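Long-range contacts in flavin-dependent monooxygenase, oxygenase subunit HsaA (PDB 2RFQ), which catalyses the FMNH2- and O2-dependent ortho-hydroxylation of the phenolic secosteroid 3-HSA to the catechol 3,4-DHSA during cholesterol breakdown: residues H92-A97 against M231-I236; G126-G131 against V157-R162; N136-W141 against T194-D199; F166-I171 against L208-M213. All coordinates share one frame; numbering follows the deposited sequence.

Interaction 1 of 4, residues H92-A97 against M231-I236; sequences HNWHLA and MPWGTI
Trp94 and Trp233 meet through their six-membered rings, rim against rim. CZ3 of Trp94 comes within 3.3 Å of CE3 of Trp233, near the plane of the Trp233 ring, and the two planes are inclined by only 18°, with neither ring over the face of the other. CG of Trp94 stands anti to the backbone N (chi1 179°), which carries it off the helix toward residues 231-236. His95 completes the aromatic cluster obliquely: its ring plane makes 38° with the Trp233 six-membered ring, and the centroids are 5.0 Å apart.

Aliphatic packing comes from Ile236, whose CG2 sits over one face of the Trp94 six-membered ring, 4.0 Å from its centroid, in a CH-pi contact. CG1 of the same residue reaches CZ2 of Trp94 at 4.0 Å. The cluster joins helix 80-96, in the N-terminal family region of the acyl-CoA dehydrogenase fold, to the first turn of helix 233-266 of the C-terminal helical region; Pro232 is the N-cap of that helix.

Polar groups take little direct part, and no hydrogen bond crosses between the segments. The carbonyl O of Met231, a selenomethionine, lies at the edge of the Trp94 ring, 3.3 Å from CZ2. Trp94 NE1 is hydrogen-bonded to the carbonyl of Val228, while His95 ND1 pairs with the hydroxyl of Tyr120, a residue assigned to the FMN site by similarity.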
loop_
_atom_site.group_PDB
_atom_site.type_symbol
_atom_site.label_atom_id
_atom_site.label_comp_id
_atom_site.label_asym_id
_atom_site.label_seq_id
_atom_site.Cartn_x
_atom_site.Cartn_y
_atom_site.Cartn_z
ATOM N N HIS A 92 9.058 33.001 -9.846
ATOM C CA HIS A 92 10.204 33.904 -9.747
ATOM C C HIS A 92 9.772 35.359 -9.726
ATOM O O HIS A 92 10.501 36.200 -9.230
ATOM C CB HIS A 92 11.196 33.653 -10.871
ATOM C CG HIS A 92 11.724 32.263 -10.865
ATOM N ND1 HIS A 92 12.091 31.604 -12.020
ATOM C CD2 HIS A 92 11.877 31.374 -9.854
ATOM C CE1 HIS A 92 12.487 30.381 -11.713
ATOM N NE2 HIS A 92 12.361 30.217 -10.409
ATOM N N ASN A 93 8.587 35.649 -10.256
ATOM C CA ASN A 93 8.068 37.034 -10.242
ATOM C C ASN A 93 7.595 37.435 -8.851
ATOM O O ASN A 93 7.620 38.613 -8.491
ATOM C CB ASN A 93 6.995 37.232 -11.322
ATOM C CG ASN A 93 7.591 37.182 -12.735
ATOM O OD1 ASN A 93 8.817 37.164 -12.898
ATOM N ND2 ASN A 93 6.736 37.120 -13.752
ATOM N N TRP A 94 7.205 36.432 -8.079
ATOM C CA TRP A 94 6.939 36.591 -6.658
ATOM C C TRP A 94 8.276 36.811 -5.918
ATOM O O TRP A 94 8.417 37.726 -5.103
ATOM C CB TRP A 94 6.212 35.334 -6.120
ATOM C CG TRP A 94 5.904 35.356 -4.634
ATOM C CD1 TRP A 94 4.733 35.760 -4.040
ATOM C CD2 TRP A 94 6.777 34.949 -3.564
ATOM N NE1 TRP A 94 4.834 35.657 -2.657
ATOM C CE2 TRP A 94 6.069 35.145 -2.346
ATOM C CE3 TRP A 94 8.078 34.428 -3.516
ATOM C CZ2 TRP A 94 6.617 34.848 -1.106
ATOM C CZ3 TRP A 94 8.639 34.140 -2.240
ATOM C CH2 TRP A 94 7.904 34.358 -1.074
ATOM N N HIS A 95 9.255 35.961 -6.198
ATOM C CA HIS A 95 10.559 36.062 -5.518
ATOM C C HIS A 95 11.212 37.423 -5.781
ATOM O O HIS A 95 11.712 38.070 -4.847
ATOM C CB HIS A 95 11.490 34.919 -5.974
ATOM C CG HIS A 95 12.735 34.780 -5.139
ATOM N ND1 HIS A 95 13.744 33.903 -5.469
ATOM C CD2 HIS A 95 13.125 35.390 -3.989
ATOM C CE1 HIS A 95 14.709 33.976 -4.564
ATOM N NE2 HIS A 95 14.352 34.859 -3.645
ATOM N N LEU A 96 11.165 37.894 -7.029
ATOM C CA LEU A 96 11.801 39.171 -7.342
ATOM C C LEU A 96 11.162 40.351 -6.603
ATOM O O LEU A 96 11.829 41.340 -6.326
ATOM C CB LEU A 96 11.813 39.428 -8.850
ATOM C CG LEU A 96 12.677 40.612 -9.304
ATOM C CD1 LEU A 96 14.141 40.432 -8.934
ATOM C CD2 LEU A 96 12.531 40.878 -10.817
ATOM N N ALA A 97 9.869 40.252 -6.298
ATOM C CA ALA A 97 9.159 41.284 -5.532
ATOM C C ALA A 97 9.793 41.537 -4.166
ATOM O O ALA A 97 9.548 42.575 -3.562
ATOM C CB ALA A 97 7.709 40.876 -5.345
HETATM N N MSE A 231 3.852 35.599 2.342
HETATM C CA MSE A 231 3.737 34.135 2.413
HETATM C C MSE A 231 5.113 33.498 2.629
HETATM O O MSE A 231 6.088 33.982 2.083
HETATM C CB MSE A 231 3.119 33.570 1.129
HETATM C CG MSE A 231 1.678 33.990 0.933
HETATM SE SE MSE A 231 0.458 32.834 1.960
HETATM C CE MSE A 231 0.690 31.170 0.912
ATOM N N PRO A 232 5.176 32.405 3.417
ATOM C CA PRO A 232 6.452 31.743 3.669
ATOM C C PRO A 232 6.993 31.017 2.442
ATOM O O PRO A 232 6.238 30.315 1.768
ATOM C CB PRO A 232 6.123 30.756 4.814
ATOM C CG PRO A 232 4.687 30.455 4.660
ATOM C CD PRO A 232 4.066 31.768 4.149
ATOM N N TRP A 233 8.288 31.208 2.158
ATOM C CA TRP A 233 8.952 30.487 1.067
ATOM C C TRP A 233 8.775 28.975 1.190
ATOM O O TRP A 233 8.641 28.287 0.165
ATOM C CB TRP A 233 10.448 30.831 1.060
ATOM C CG TRP A 233 11.256 30.246 -0.091
ATOM C CD1 TRP A 233 12.310 29.388 0.021
ATOM C CD2 TRP A 233 11.119 30.527 -1.502
ATOM N NE1 TRP A 233 12.824 29.099 -1.220
ATOM C CE2 TRP A 233 12.123 29.786 -2.172
ATOM C CE3 TRP A 233 10.253 31.319 -2.259
ATOM C CZ2 TRP A 233 12.292 29.825 -3.562
ATOM C CZ3 TRP A 233 10.404 31.343 -3.663
ATOM C CH2 TRP A 233 11.426 30.602 -4.292
ATOM N N GLY A 234 8.794 28.464 2.423
ATOM C CA GLY A 234 8.673 27.020 2.659
ATOM C C GLY A 234 7.347 26.432 2.190
ATOM O O GLY A 234 7.234 25.216 1.996
ATOM N N THR A 235 6.314 27.286 2.083
ATOM C CA THR A 235 5.085 26.906 1.391
ATOM C C THR A 235 5.079 27.263 -0.112
ATOM O O THR A 235 4.719 26.447 -0.954
ATOM C CB THR A 235 3.848 27.516 2.084
ATOM O OG1 THR A 235 3.737 26.953 3.397
ATOM C CG2 THR A 235 2.567 27.188 1.302
ATOM N N ILE A 236 5.454 28.492 -0.432
ATOM C CA ILE A 236 5.355 28.985 -1.813
ATOM C C ILE A 236 6.160 28.167 -2.815
ATOM O O ILE A 236 5.644 27.802 -3.900
ATOM C CB ILE A 236 5.811 30.471 -1.844
ATOM C CG1 ILE A 236 4.763 31.331 -1.100
ATOM C CG2 ILE A 236 6.085 30.954 -3.290
ATOM C CD1 ILE A 236 3.440 31.585 -1.913
#

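Interaction 2 of 4, residues G126-G131 against V157-R162; sequences GQVVDG and VIKDGR
Gly126 and Ile158 are joined by a short backbone hydrogen bond, Ile158 N to Gly126 O at 2.6 Å. A second, from Val128 N to Ile158 O at 3.0 Å, runs almost straight at the hydrogen (172°), with the donor nearly in line with the carbonyl. Ile158 thus both donates and accepts, the pattern of a parallel pair in which one residue bonds to two on the neighbouring strand.

Around this backbone ladder the side chains divide between the sheet's faces. On the side of Val157, its CG1 touches CG2 of Val128 at 3.7 Å; the same Val128 CG2 lies 4.0 Å from CB of Lys159. On the side of Gln127 and Ile158, the two side chains cross at about a right angle, bringing OE1 of Gln127 to 3.6 Å from CG2 of Ile158.

These are the parallel partners 124-129 and 150-159 of the mixed beta-sheet that forms the middle region of the acyl-CoA dehydrogenase fold. The axes of these short strand segments are inclined by 48°, and the direct bonds give way to water beyond Ile158.

The Gln127 chain bends at chi2 (71°), and its amide has several partners. NE2 donates to its neighbour Val128 O at 2.9 Å and to a water that also receives Asp160 N. OE1 accepts from a second water, itself bound by Gly161 N. The amide and the turn after strand 150-159 are therefore bridged twice by solvent. That turn is closed by reciprocal backbone bonds between Lys159 and Arg162, where strand 162-172 begins.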
loop_
_atom_site.group_PDB
_atom_site.type_symbol
_atom_site.label_atom_id
_atom_site.label_comp_id
_atom_site.label_asym_id
_atom_site.label_seq_id
_atom_site.Cartn_x
_atom_site.Cartn_y
_atom_site.Cartn_z
ATOM N N GLY A 126 29.211 32.818 -3.740
ATOM C CA GLY A 126 29.578 34.208 -3.952
ATOM C C GLY A 126 30.563 34.670 -2.893
ATOM O O GLY A 126 30.291 34.564 -1.704
ATOM N N GLN A 127 31.710 35.181 -3.325
ATOM C CA GLN A 127 32.719 35.716 -2.406
ATOM C C GLN A 127 32.493 37.201 -2.201
ATOM O O GLN A 127 32.340 37.929 -3.170
ATOM C CB GLN A 127 34.126 35.490 -2.981
ATOM C CG GLN A 127 35.213 36.373 -2.384
ATOM C CD GLN A 127 35.553 36.004 -0.946
ATOM O OE1 GLN A 127 35.621 34.819 -0.601
ATOM N NE2 GLN A 127 35.793 37.020 -0.108
ATOM N N VAL A 128 32.511 37.640 -0.941
ATOM C CA VAL A 128 32.401 39.055 -0.612
ATOM C C VAL A 128 33.536 39.832 -1.271
ATOM O O VAL A 128 34.712 39.467 -1.133
ATOM C CB VAL A 128 32.404 39.271 0.930
ATOM C CG1 VAL A 128 32.551 40.758 1.297
ATOM C CG2 VAL A 128 31.135 38.710 1.549
ATOM N N VAL A 129 33.169 40.907 -1.974
ATOM C CA VAL A 129 34.112 41.877 -2.548
ATOM C C VAL A 129 33.502 43.257 -2.389
ATOM O O VAL A 129 32.325 43.373 -2.071
ATOM C CB VAL A 129 34.430 41.608 -4.059
ATOM C CG1 VAL A 129 35.109 40.261 -4.236
ATOM C CG2 VAL A 129 33.170 41.754 -4.955
ATOM N N ASP A 130 34.293 44.307 -2.598
ATOM C CA ASP A 130 33.739 45.655 -2.535
ATOM C C ASP A 130 32.558 45.780 -3.492
ATOM O O ASP A 130 32.690 45.494 -4.685
ATOM C CB ASP A 130 34.797 46.689 -2.903
ATOM C CG ASP A 130 35.871 46.838 -1.837
ATOM O OD1 ASP A 130 35.686 46.343 -0.696
ATOM O OD2 ASP A 130 36.907 47.470 -2.145
ATOM N N GLY A 131 31.405 46.174 -2.959
ATOM C CA GLY A 131 30.240 46.471 -3.789
ATOM C C GLY A 131 29.332 45.288 -4.066
ATOM O O GLY A 131 28.314 45.444 -4.735
ATOM N N VAL A 157 27.140 32.665 0.625
ATOM C CA VAL A 157 28.086 33.776 0.601
ATOM C C VAL A 157 29.341 33.335 1.341
ATOM O O VAL A 157 29.251 32.777 2.441
ATOM C CB VAL A 157 27.489 35.033 1.293
ATOM C CG1 VAL A 157 28.591 36.074 1.642
ATOM C CG2 VAL A 157 26.417 35.647 0.434
ATOM N N ILE A 158 30.499 33.580 0.723
ATOM C CA ILE A 158 31.788 33.221 1.299
ATOM C C ILE A 158 32.504 34.470 1.820
ATOM O O ILE A 158 32.722 35.440 1.092
ATOM C CB ILE A 158 32.657 32.441 0.275
ATOM C CG1 ILE A 158 31.883 31.233 -0.315
ATOM C CG2 ILE A 158 33.996 32.029 0.900
ATOM C CD1 ILE A 158 31.519 30.123 0.703
ATOM N N LYS A 159 32.853 34.439 3.100
ATOM C CA LYS A 159 33.485 35.567 3.753
ATOM C C LYS A 159 34.505 34.974 4.717
ATOM O O LYS A 159 34.163 34.082 5.492
ATOM C CB LYS A 159 32.415 36.368 4.480
ATOM C CG LYS A 159 32.910 37.641 5.106
ATOM C CD LYS A 159 31.741 38.401 5.685
ATOM C CE LYS A 159 32.206 39.377 6.731
ATOM N NZ LYS A 159 31.031 40.133 7.225
ATOM N N ASP A 160 35.754 35.434 4.640
ATOM C CA ASP A 160 36.882 34.800 5.360
ATOM C C ASP A 160 36.944 33.298 5.063
ATOM O O ASP A 160 37.248 32.480 5.949
ATOM C CB ASP A 160 36.809 35.065 6.888
ATOM N N GLY A 161 36.649 32.960 3.803
ATOM C CA GLY A 161 36.580 31.578 3.278
ATOM C C GLY A 161 35.689 30.606 4.073
ATOM O O GLY A 161 35.962 29.408 4.192
ATOM N N ARG A 162 34.585 31.155 4.568
ATOM C CA ARG A 162 33.583 30.415 5.296
ATOM C C ARG A 162 32.242 30.862 4.726
ATOM O O ARG A 162 32.133 32.022 4.304
ATOM C CB ARG A 162 33.655 30.775 6.751
HETATM O O HOH W 1 36.957 34.411 1.488
HETATM O O HOH W 2 36.144 37.632 2.613
#

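Interaction 3 of 4, residues N136-W141 against T194-D199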
loop_
_atom_site.group_PDB
_atom_site.type_symbol
_atom_site.label_atom_id
_atom_site.label_comp_id
_atom_site.label_asym_id
_atom_site.label_seq_id
_atom_site.Cartn_x
_atom_site.Cartn_y
_atom_site.Cartn_z
ATOM N N ASN A 136 30.755 32.269 -8.717
ATOM C CA ASN A 136 31.202 31.158 -9.561
ATOM C C ASN A 136 30.275 29.987 -9.338
ATOM O O ASN A 136 29.938 29.646 -8.194
ATOM C CB ASN A 136 32.647 30.749 -9.240
ATOM C CG ASN A 136 33.662 31.706 -9.830
ATOM O OD1 ASN A 136 33.956 31.661 -11.028
ATOM N ND2 ASN A 136 34.205 32.581 -8.992
ATOM N N GLY A 137 29.829 29.377 -10.429
ATOM C CA GLY A 137 29.009 28.185 -10.284
ATOM C C GLY A 137 28.602 27.552 -11.591
ATOM O O GLY A 137 28.835 28.104 -12.658
ATOM N N ALA A 138 28.002 26.378 -11.475
ATOM C CA ALA A 138 27.394 25.690 -12.604
ATOM C C ALA A 138 26.077 25.090 -12.108
ATOM O O ALA A 138 26.011 23.949 -11.615
ATOM C CB ALA A 138 28.356 24.616 -13.167
ATOM N N TRP A 139 25.024 25.884 -12.246
ATOM C CA TRP A 139 23.732 25.573 -11.656
ATOM C C TRP A 139 22.857 24.783 -12.636
ATOM O O TRP A 139 22.321 25.344 -13.595
ATOM C CB TRP A 139 23.016 26.865 -11.260
ATOM C CG TRP A 139 23.356 27.408 -9.913
ATOM C CD1 TRP A 139 22.774 27.070 -8.730
ATOM C CD2 TRP A 139 24.334 28.413 -9.614
ATOM N NE1 TRP A 139 23.323 27.813 -7.697
ATOM C CE2 TRP A 139 24.297 28.631 -8.213
ATOM C CE3 TRP A 139 25.246 29.140 -10.389
ATOM C CZ2 TRP A 139 25.116 29.571 -7.576
ATOM C CZ3 TRP A 139 26.080 30.078 -9.750
ATOM C CH2 TRP A 139 25.999 30.277 -8.356
ATOM N N ALA A 140 22.729 23.484 -12.371
ATOM C CA ALA A 140 21.902 22.571 -13.188
ATOM C C ALA A 140 20.416 22.726 -12.903
ATOM O O ALA A 140 20.006 23.421 -11.963
ATOM C CB ALA A 140 22.320 21.116 -12.937
ATOM N N TRP A 141 19.617 22.074 -13.743
ATOM C CA TRP A 141 18.178 21.959 -13.545
ATOM C C TRP A 141 17.441 23.308 -13.564
ATOM O O TRP A 141 16.464 23.490 -12.816
ATOM C CB TRP A 141 17.833 21.153 -12.262
ATOM C CG TRP A 141 18.565 19.823 -12.108
ATOM C CD1 TRP A 141 19.865 19.655 -11.721
ATOM C CD2 TRP A 141 18.035 18.502 -12.294
ATOM N NE1 TRP A 141 20.186 18.313 -11.674
ATOM C CE2 TRP A 141 19.078 17.587 -12.026
ATOM C CE3 TRP A 141 16.776 18.002 -12.652
ATOM C CZ2 TRP A 141 18.904 16.191 -12.109
ATOM C CZ3 TRP A 141 16.597 16.624 -12.730
ATOM C CH2 TRP A 141 17.664 15.728 -12.464
ATOM N N THR A 194 21.860 24.002 -17.760
ATOM C CA THR A 194 22.795 24.372 -16.703
ATOM C C THR A 194 23.333 25.762 -16.949
ATOM O O THR A 194 23.821 26.070 -18.036
ATOM C CB THR A 194 23.951 23.320 -16.595
ATOM O OG1 THR A 194 23.389 22.042 -16.260
ATOM C CG2 THR A 194 24.977 23.712 -15.535
ATOM N N VAL A 195 23.237 26.585 -15.914
ATOM C CA VAL A 195 23.604 27.998 -15.977
ATOM C C VAL A 195 24.998 28.131 -15.386
ATOM O O VAL A 195 25.214 27.871 -14.191
ATOM C CB VAL A 195 22.590 28.866 -15.224
ATOM C CG1 VAL A 195 23.099 30.306 -15.098
ATOM C CG2 VAL A 195 21.212 28.819 -15.937
ATOM N N VAL A 196 25.935 28.499 -16.252
ATOM C CA VAL A 196 27.361 28.497 -15.919
ATOM C C VAL A 196 27.820 29.941 -15.732
ATOM O O VAL A 196 27.652 30.787 -16.630
ATOM C CB VAL A 196 28.212 27.797 -17.005
ATOM C CG1 VAL A 196 29.698 27.842 -16.623
ATOM C CG2 VAL A 196 27.756 26.337 -17.216
ATOM N N VAL A 197 28.382 30.195 -14.552
ATOM C CA VAL A 197 28.744 31.550 -14.115
ATOM C C VAL A 197 30.234 31.530 -13.764
ATOM O O VAL A 197 30.659 30.725 -12.941
ATOM C CB VAL A 197 27.879 31.977 -12.883
ATOM C CG1 VAL A 197 28.269 33.373 -12.374
ATOM C CG2 VAL A 197 26.385 31.938 -13.227
ATOM N N GLU A 198 31.015 32.397 -14.410
ATOM C CA GLU A 198 32.470 32.397 -14.246
ATOM C C GLU A 198 32.990 33.774 -13.856
ATOM O O GLU A 198 33.004 34.693 -14.676
ATOM C CB GLU A 198 33.161 31.905 -15.520
ATOM C CG GLU A 198 32.694 30.516 -15.944
ATOM C CD GLU A 198 33.379 29.989 -17.189
ATOM O OE1 GLU A 198 33.294 28.764 -17.416
ATOM O OE2 GLU A 198 34.019 30.780 -17.919
ATOM N N ASP A 199 33.398 33.909 -12.597
ATOM C CA ASP A 199 34.066 35.129 -12.131
ATOM C C ASP A 199 33.226 36.379 -12.406
ATOM O O ASP A 199 33.708 37.372 -12.972
ATOM C CB ASP A 199 35.451 35.231 -12.798
ATOM C CG ASP A 199 36.301 36.359 -12.244
ATOM O OD1 ASP A 199 36.223 36.634 -11.020
ATOM O OD2 ASP A 199 37.058 36.973 -13.041
HETATM O O HOH W 3 36.360 34.138 -9.989
HETATM O O HOH W 4 21.000 20.802 -16.055
#
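Trp139 and Val197 make the tight side of this antiparallel pairing: the indole crosses the valine obliquely, with CZ3 4.0 Å from CG2. Val195 lies on the same buried face, its carbonyl O near the plane of the indole at the ring edge. CG of Trp139 is anti to the carbonyl carbon (chi1 -86°), and the ring extends back beside Gly137, where a beta carbon would collide with CZ3. NE1 is satisfied by the carbonyl of Gly154. An alanine in place of Trp139 would probably open a gap beside Val197 and leave the carbonyl of Gly154 without its indole donor.

Beneath the side chains, Gly137 with Val197 and Trp139 with Val195 are hydrogen-bonded pairs, linked by four backbone bonds, among them Trp139 N to Val195 O at 2.8 Å. On the opposite face Ala138 and Val196 touch only loosely, CB to CG2 at 4.4 Å.

The ends are wetter. Asn136 OD1 takes the N-H of Asp199 at 2.8 Å, the donor standing 52° out of the amide carbonyl plane. A water joins Asn136 ND2 to Asp199 OD1 where the chain turns its corner. At the other end another water links Thr194 OG1 to the backbone N of Trp141, an FMN-site residue by similarity.

Strands 132-142 and 193-198 of the central beta domain are thus fixed by backbone bonds and apolar packing on the indole side, while their ends depend partly on solvent, including the end that leads into the probable flavin site.

Interaction 4 of 4, residues F166-I171 against L208-M213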
loop_
_atom_site.group_PDB
_atom_site.type_symbol
_atom_site.label_atom_id
_atom_site.label_comp_id
_atom_site.label_asym_id
_atom_site.label_seq_id
_atom_site.Cartn_x
_atom_site.Cartn_y
_atom_site.Cartn_z
ATOM N N PHE A 166 22.909 32.151 3.242
ATOM C CA PHE A 166 22.461 31.463 2.033
ATOM C C PHE A 166 21.513 32.383 1.323
ATOM O O PHE A 166 20.519 32.826 1.904
ATOM C CB PHE A 166 21.786 30.140 2.338
ATOM C CG PHE A 166 21.657 29.253 1.128
ATOM C CD1 PHE A 166 22.599 28.253 0.886
ATOM C CD2 PHE A 166 20.621 29.441 0.215
ATOM C CE1 PHE A 166 22.499 27.437 -0.250
ATOM C CE2 PHE A 166 20.505 28.637 -0.918
ATOM C CZ PHE A 166 21.453 27.631 -1.155
ATOM N N VAL A 167 21.823 32.675 0.062
ATOM C CA VAL A 167 21.175 33.772 -0.653
ATOM C C VAL A 167 20.801 33.339 -2.069
ATOM O O VAL A 167 21.183 32.250 -2.515
ATOM C CB VAL A 167 22.147 34.977 -0.761
ATOM C CG1 VAL A 167 22.604 35.444 0.620
ATOM C CG2 VAL A 167 23.362 34.596 -1.607
ATOM N N SER A 168 20.066 34.201 -2.765
ATOM C CA SER A 168 19.929 34.092 -4.212
ATOM C C SER A 168 20.665 35.241 -4.878
ATOM O O SER A 168 20.476 36.405 -4.511
ATOM C CB SER A 168 18.455 34.132 -4.641
ATOM O OG SER A 168 17.759 32.999 -4.139
ATOM N N PHE A 169 21.497 34.901 -5.858
ATOM C CA PHE A 169 22.177 35.898 -6.678
ATOM C C PHE A 169 21.368 36.126 -7.941
ATOM O O PHE A 169 21.103 35.178 -8.699
ATOM C CB PHE A 169 23.572 35.395 -7.058
ATOM C CG PHE A 169 24.430 35.024 -5.875
ATOM C CD1 PHE A 169 25.106 36.010 -5.144
ATOM C CD2 PHE A 169 24.560 33.693 -5.490
ATOM C CE1 PHE A 169 25.881 35.646 -4.049
ATOM C CE2 PHE A 169 25.359 33.327 -4.390
ATOM C CZ PHE A 169 26.016 34.299 -3.680
ATOM N N LEU A 170 20.988 37.381 -8.188
ATOM C CA LEU A 170 20.252 37.736 -9.407
ATOM C C LEU A 170 21.274 38.174 -10.465
ATOM O O LEU A 170 22.007 39.150 -10.257
ATOM C CB LEU A 170 19.262 38.891 -9.128
ATOM C CG LEU A 170 18.555 39.552 -10.329
ATOM C CD1 LEU A 170 17.583 38.607 -11.047
ATOM C CD2 LEU A 170 17.823 40.850 -9.847
ATOM N N ILE A 171 21.334 37.435 -11.572
ATOM C CA ILE A 171 22.372 37.631 -12.584
ATOM C C ILE A 171 21.739 37.736 -13.977
ATOM O O ILE A 171 20.860 36.920 -14.309
ATOM C CB ILE A 171 23.390 36.456 -12.556
ATOM C CG1 ILE A 171 23.940 36.282 -11.131
ATOM C CG2 ILE A 171 24.517 36.696 -13.582
ATOM C CD1 ILE A 171 25.158 35.315 -10.973
ATOM N N LEU A 208 19.757 38.508 -2.331
ATOM C CA LEU A 208 18.739 38.468 -1.279
ATOM C C LEU A 208 18.886 37.234 -0.407
ATOM O O LEU A 208 18.873 36.114 -0.911
ATOM C CB LEU A 208 17.337 38.472 -1.890
ATOM C CG LEU A 208 16.155 38.395 -0.908
ATOM C CD1 LEU A 208 16.101 39.582 0.044
ATOM C CD2 LEU A 208 14.845 38.309 -1.685
ATOM N N SER A 209 19.005 37.446 0.904
ATOM C CA SER A 209 19.150 36.340 1.832
ATOM C C SER A 209 17.795 35.671 2.116
ATOM O O SER A 209 16.806 36.348 2.339
ATOM C CB SER A 209 19.729 36.859 3.153
ATOM O OG SER A 209 19.655 35.830 4.127
ATOM N N PHE A 210 17.754 34.346 2.110
ATOM C CA PHE A 210 16.537 33.659 2.539
ATOM C C PHE A 210 16.169 33.948 4.007
ATOM O O PHE A 210 14.982 33.957 4.356
ATOM C CB PHE A 210 16.651 32.168 2.291
ATOM C CG PHE A 210 16.566 31.806 0.845
ATOM C CD1 PHE A 210 15.327 31.743 0.198
ATOM C CD2 PHE A 210 17.724 31.576 0.117
ATOM C CE1 PHE A 210 15.246 31.401 -1.159
ATOM C CE2 PHE A 210 17.654 31.241 -1.243
ATOM C CZ PHE A 210 16.411 31.154 -1.872
ATOM N N LYS A 211 17.169 34.200 4.857
ATOM C CA LYS A 211 16.899 34.589 6.253
ATOM C C LYS A 211 16.159 35.925 6.339
ATOM O O LYS A 211 15.248 36.077 7.154
ATOM C CB LYS A 211 18.203 34.626 7.077
ATOM C CG LYS A 211 17.998 34.714 8.596
ATOM C CD LYS A 211 17.169 33.521 9.105
ATOM C CE LYS A 211 17.187 33.410 10.630
ATOM N NZ LYS A 211 16.116 32.470 11.108
ATOM N N ALA A 212 16.547 36.888 5.501
ATOM C CA ALA A 212 15.873 38.196 5.434
ATOM C C ALA A 212 14.428 38.005 5.014
ATOM O O ALA A 212 13.527 38.681 5.511
ATOM C CB ALA A 212 16.572 39.118 4.458
HETATM N N MSE A 213 14.212 37.089 4.080
HETATM C CA MSE A 213 12.860 36.785 3.654
HETATM C C MSE A 213 12.040 36.250 4.818
HETATM O O MSE A 213 10.940 36.755 5.095
HETATM C CB MSE A 213 12.873 35.799 2.490
HETATM C CG MSE A 213 13.323 36.447 1.208
HETATM SE SE MSE A 213 13.733 35.111 -0.169
HETATM C CE MSE A 213 12.076 34.008 -0.059
HETATM O O HOH W 5 19.716 32.496 4.466
HETATM O O HOH W 6 16.719 34.534 -1.849
#
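Ser168 and Leu208 form a reciprocal hydrogen-bonded antiparallel pair (Ser168 N to Leu208 O 2.9 Å, Leu208 N to Ser168 O 3.1 Å), followed by the non-hydrogen-bonded pair Val167 and Ser209. This is a strand-to-helix junction on the central beta domain: strand 207-209 runs beside 162-172 and passes directly into helix 210-214, whose first residue, Phe210, still donates its N-H to Phe166 O at 3.2 Å.

Ser209 is the N-cap. Its OG accepts a weak bond from Lys211 N and is also hydrogen-bonded to Asp165, just before the facing segment. A water reinforces the junction by donating to Phe166 O while accepting from Lys211 N.

The side chains of Phe166 and Phe210 lie side by side, pointing the same way, and their rings meet rim to rim. CD2 of Phe210 meets the edge of the Phe166 ring, in its plane, 3.6 Å from CD2 of Phe166; the planes are turned by 38°. CG of Phe210 stands anti to the carbonyl carbon, beside its own backbone N (chi1 -72°). Farther out, CZ of Phe210 is 3.2 Å from OG of Ser168. An alanine at Phe210 would probably leave the rim of Phe166 without its aromatic neighbour and open a gap next to Ser168 OG.

Val167 packs by CG1 against the backbone of Ser209. Above the centre of the Phe210 ring, 3.3 Å from its plane, sits the water that links Ser168 OG to Leu208 O.

In the fold
Interaction 1 is the buried, helix-to-helix contact of the set, held by aromatic and aliphatic packing with no direct hydrogen bond, whereas interactions 2, 3 and 4 belong to one mixed sheet, are all partly buried and rely on backbone pairing. Interaction 2 lies farthest from the chain centre and is parallel and water-bridged; 3 and 4 are antiparallel. Strands 124-129 and 132-142 relate 2 to 3, while the neighbours 150-159 and 162-172 relate 2 to 4, where Val157 meets Val167. Interactions 3 and 4 touch through Val197 and Ile171. Interaction 4 also reaches the helical core: Phe210 and Met213 pack on Trp233, and Ser168 on His95, of interaction 1.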